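Local coordinates for protein nucleoside-triphosphatase THEP1 (Aquifex aeolicus, PDB 1YE8) that hydrolyses nucleoside triphosphates, among them ATP, GTP, CTP, TTP and UTP, to the nucleoside diphosphates and phosphate, and has no kinase activity, at residues 90-95 with 126-131. Sequence-based numbering, arbitrary orientation.
Sequences RAYREA and MHDPNV
Tyr92 lays one edge of its ring against Val131 and carries its hydroxyl to the carboxylate of Asp128, a worked example of how a tyrosine can join apolar packing to a polar tip. CG stands anti to the backbone N (chi1 -171°), and the ring beyond it reaches out to the turn of 128-131. There Tyr92 OH donates a short hydrogen bond of 2.5 Å to Asp128 OD2, which accepts it on its anti lone pair, the one turned away from the other carboxylate oxygen. The carboxylate lies at the edge of the ring, near its plane, with its own plane turned 86° from the ring plane.

The second oxygen is employed within the turn: Asn130 N donates to Asp128 OD1 at 2.8 Å, forming an Asx turn at the start of the type I turn that ends at Val131. The two bonds hold the carboxylate at both oxygens and should limit its rotation.

Beside this polar link, Val131 CG1 touches two helix residues: it lies 3.9 Å from Tyr92 CE1 and equally 3.9 Å from Ala95 CB. A phenylalanine in place of Tyr92 would keep the ring edge on Val131 but would probably leave Asp128 OD2 without its hydroxyl donor and the carboxylate freer to turn.

Ala95 and Val131 both also pack on Ile103 of strand 102-105, while Lys96 makes a cation-pi contact with the Tyr92 ring. The contact thus joins helix 77-97 to the loop leading from helix 116-126 into strand 132-136, neighbour of 102-105 in the parallel sheet, beside the place where that helix packs on the sheet, in the alpha/beta core of a RecA-like P-loop NTPase.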
ATOM      1  N   ARG A  90      -3.929 -13.638   2.749  1.00  9.65           N
ATOM      2  CA  ARG A  90      -4.650 -14.226   1.619  1.00 10.22           C
ATOM      3  C   ARG A  90      -3.995 -13.849   0.287  1.00  9.83           C
ATOM      4  O   ARG A  90      -3.750 -14.713  -0.562  1.00  9.98           O
ATOM      5  CB  ARG A  90      -6.112 -13.779   1.621  1.00 10.56           C
ATOM      6  CG  ARG A  90      -6.871 -14.202   0.396  1.00 11.34           C
ATOM      7  CD  ARG A  90      -8.304 -13.713   0.331  1.00 13.86           C
ATOM      8  NE  ARG A  90      -8.704 -13.767  -1.060  1.00 14.50           N
ATOM      9  CZ  ARG A  90      -9.676 -13.081  -1.604  1.00 13.25           C
ATOM     10  NH1 ARG A  90     -10.451 -12.280  -0.860  1.00 13.46           N
ATOM     11  NH2 ARG A  90      -9.879 -13.215  -2.911  1.00 15.71           N
ATOM     12  N   ALA A  91      -3.709 -12.557   0.112  1.00  9.69           N
ATOM     13  CA  ALA A  91      -3.094 -12.086  -1.133  1.00  9.46           C
ATOM     14  C   ALA A  91      -1.788 -12.823  -1.423  1.00  9.49           C
ATOM     15  O   ALA A  91      -1.562 -13.253  -2.541  1.00 10.36           O
ATOM     16  CB  ALA A  91      -2.856 -10.589  -1.084  1.00  9.72           C
ATOM     17  N   TYR A  92      -0.963 -13.010  -0.392  1.00  9.45           N
ATOM     18  CA  TYR A  92       0.330 -13.680  -0.534  1.00 10.10           C
ATOM     19  C   TYR A  92       0.135 -15.162  -0.878  1.00 10.84           C
ATOM     20  O   TYR A  92       0.789 -15.670  -1.808  1.00 10.90           O
ATOM     21  CB  TYR A  92       1.146 -13.462   0.749  1.00 10.52           C
ATOM     22  CG  TYR A  92       2.588 -13.916   0.678  1.00 10.93           C
ATOM     23  CD1 TYR A  92       3.350 -13.735  -0.481  1.00 11.27           C
ATOM     24  CD2 TYR A  92       3.200 -14.503   1.784  1.00 11.71           C
ATOM     25  CE1 TYR A  92       4.676 -14.136  -0.544  1.00 13.24           C
ATOM     26  CE2 TYR A  92       4.529 -14.898   1.730  1.00 14.47           C
ATOM     27  CZ  TYR A  92       5.247 -14.718   0.564  1.00 14.74           C
ATOM     28  OH  TYR A  92       6.561 -15.118   0.515  1.00 16.87           O
ATOM     29  N   ARG A  93      -0.774 -15.853  -0.181  1.00 10.86           N
ATOM     30  CA  ARG A  93      -1.027 -17.258  -0.544  1.00 11.30           C
ATOM     31  C   ARG A  93      -1.481 -17.371  -1.991  1.00 11.56           C
ATOM     32  O   ARG A  93      -1.015 -18.237  -2.737  1.00 12.55           O
ATOM     33  CB  ARG A  93      -2.097 -17.909   0.332  1.00 11.31           C
ATOM     34  CG  ARG A  93      -1.651 -18.295   1.716  1.00 11.71           C
ATOM     35  CD  ARG A  93      -2.710 -19.089   2.473  1.00 12.44           C
ATOM     36  NE  ARG A  93      -3.940 -18.313   2.620  1.00 12.43           N
ATOM     37  CZ  ARG A  93      -4.221 -17.524   3.654  1.00 12.36           C
ATOM     38  NH1 ARG A  93      -3.362 -17.396   4.663  1.00 13.68           N
ATOM     39  NH2 ARG A  93      -5.364 -16.853   3.669  1.00 12.37           N
ATOM     40  N   GLU A  94      -2.424 -16.525  -2.388  1.00 11.60           N
ATOM     41  CA  GLU A  94      -2.987 -16.642  -3.732  1.00 12.24           C
ATOM     42  C   GLU A  94      -1.968 -16.259  -4.797  1.00 12.38           C
ATOM     43  O   GLU A  94      -1.889 -16.914  -5.835  1.00 13.81           O
ATOM     44  CB  GLU A  94      -4.244 -15.804  -3.878  1.00 12.83           C
ATOM     45  CG  GLU A  94      -5.446 -16.323  -3.118  1.00 15.06           C
ATOM     46  CD  GLU A  94      -6.725 -15.759  -3.680  1.00 17.50           C
ATOM     47  OE1 GLU A  94      -6.875 -15.755  -4.923  1.00 21.32           O
ATOM     48  OE2 GLU A  94      -7.555 -15.283  -2.901  1.00 18.25           O
ATOM     49  N   ALA A  95      -1.189 -15.206  -4.541  1.00 12.41           N
ATOM     50  CA  ALA A  95      -0.230 -14.695  -5.520  1.00 13.07           C
ATOM     51  C   ALA A  95       0.950 -15.640  -5.746  1.00 13.65           C
ATOM     52  O   ALA A  95       1.540 -15.634  -6.818  1.00 14.26           O
ATOM     53  CB  ALA A  95       0.265 -13.300  -5.114  1.00 13.39           C
HETATM   54  N   MSE A 126       7.733  -8.417  -0.062  1.00 11.51           N
HETATM   55  CA  MSE A 126       8.517  -7.571  -0.949  1.00 11.76           C
HETATM   56  C   MSE A 126       9.809  -8.225  -1.431  1.00 12.48           C
HETATM   57  O   MSE A 126      10.269  -7.938  -2.531  1.00 12.79           O
HETATM   58  CB  MSE A 126       8.782  -6.224  -0.286  1.00 12.15           C
HETATM   59  CG  MSE A 126       7.461  -5.457   0.047  1.00 14.05           C
HETATM   60 SE   MSE A 126       6.237  -5.155  -1.465  1.00 21.75          SE
HETATM   61  CE  MSE A 126       7.462  -4.226  -2.301  1.00 16.48           C
ATOM     62  N   HIS A 127      10.349  -9.142  -0.629  1.00 12.90           N
ATOM     63  CA  HIS A 127      11.592  -9.805  -0.983  1.00 13.73           C
ATOM     64  C   HIS A 127      11.361 -11.168  -1.624  1.00 14.98           C
ATOM     65  O   HIS A 127      12.330 -11.872  -1.945  1.00 16.45           O
ATOM     66  CB  HIS A 127      12.509  -9.880   0.239  1.00 13.54           C
ATOM     67  CG  HIS A 127      12.935  -8.538   0.744  1.00 13.16           C
ATOM     68  ND1 HIS A 127      13.821  -7.730   0.061  1.00 13.33           N
ATOM     69  CD2 HIS A 127      12.576  -7.849   1.853  1.00 14.12           C
ATOM     70  CE1 HIS A 127      14.000  -6.612   0.738  1.00 13.39           C
ATOM     71  NE2 HIS A 127      13.258  -6.656   1.829  1.00 14.23           N
ATOM     72  N   ASP A 128      10.098 -11.540  -1.823  1.00 15.33           N
ATOM     73  CA  ASP A 128       9.769 -12.798  -2.476  1.00 16.51           C
ATOM     74  C   ASP A 128       9.703 -12.540  -3.978  1.00 18.34           C
ATOM     75  O   ASP A 128       8.796 -11.848  -4.448  1.00 17.52           O
ATOM     76  CB  ASP A 128       8.435 -13.342  -1.960  1.00 16.57           C
ATOM     77  CG  ASP A 128       8.129 -14.739  -2.466  1.00 16.98           C
ATOM     78  OD1 ASP A 128       8.586 -15.105  -3.579  1.00 19.83           O
ATOM     79  OD2 ASP A 128       7.417 -15.529  -1.824  1.00 17.20           O
ATOM     80  N   PRO A 129      10.643 -13.097  -4.742  1.00 20.02           N
ATOM     81  CA  PRO A 129      10.674 -12.870  -6.195  1.00 20.70           C
ATOM     82  C   PRO A 129       9.447 -13.416  -6.923  1.00 21.18           C
ATOM     83  O   PRO A 129       9.190 -12.968  -8.047  1.00 22.38           O
ATOM     84  CB  PRO A 129      11.906 -13.670  -6.645  1.00 21.10           C
ATOM     85  CG  PRO A 129      12.101 -14.699  -5.588  1.00 21.69           C
ATOM     86  CD  PRO A 129      11.717 -14.004  -4.299  1.00 20.72           C
ATOM     87  N   ASN A 130       8.716 -14.347  -6.307  1.00 21.01           N
ATOM     88  CA  ASN A 130       7.657 -15.104  -6.979  1.00 21.24           C
ATOM     89  C   ASN A 130       6.265 -14.490  -6.933  1.00 19.70           C
ATOM     90  O   ASN A 130       5.289 -15.154  -7.292  1.00 20.82           O
ATOM     91  CB  ASN A 130       7.563 -16.534  -6.424  1.00 22.48           C
ATOM     92  CG  ASN A 130       8.904 -17.263  -6.424  1.00 25.41           C
ATOM     93  OD1 ASN A 130       9.612 -17.297  -7.440  1.00 28.66           O
ATOM     94  ND2 ASN A 130       9.262 -17.846  -5.278  1.00 28.17           N
ATOM     95  N   VAL A 131       6.156 -13.238  -6.483  1.00 17.06           N
ATOM     96  CA  VAL A 131       4.858 -12.579  -6.410  1.00 15.09           C
ATOM     97  C   VAL A 131       4.913 -11.187  -7.009  1.00 13.65           C
ATOM     98  O   VAL A 131       5.946 -10.509  -6.916  1.00 14.21           O
ATOM     99  CB  VAL A 131       4.296 -12.496  -4.955  1.00 14.20           C
ATOM    100  CG1 VAL A 131       4.092 -13.879  -4.343  1.00 15.00           C
ATOM    101  CG2 VAL A 131       5.149 -11.607  -4.014  1.00 12.38           C
TER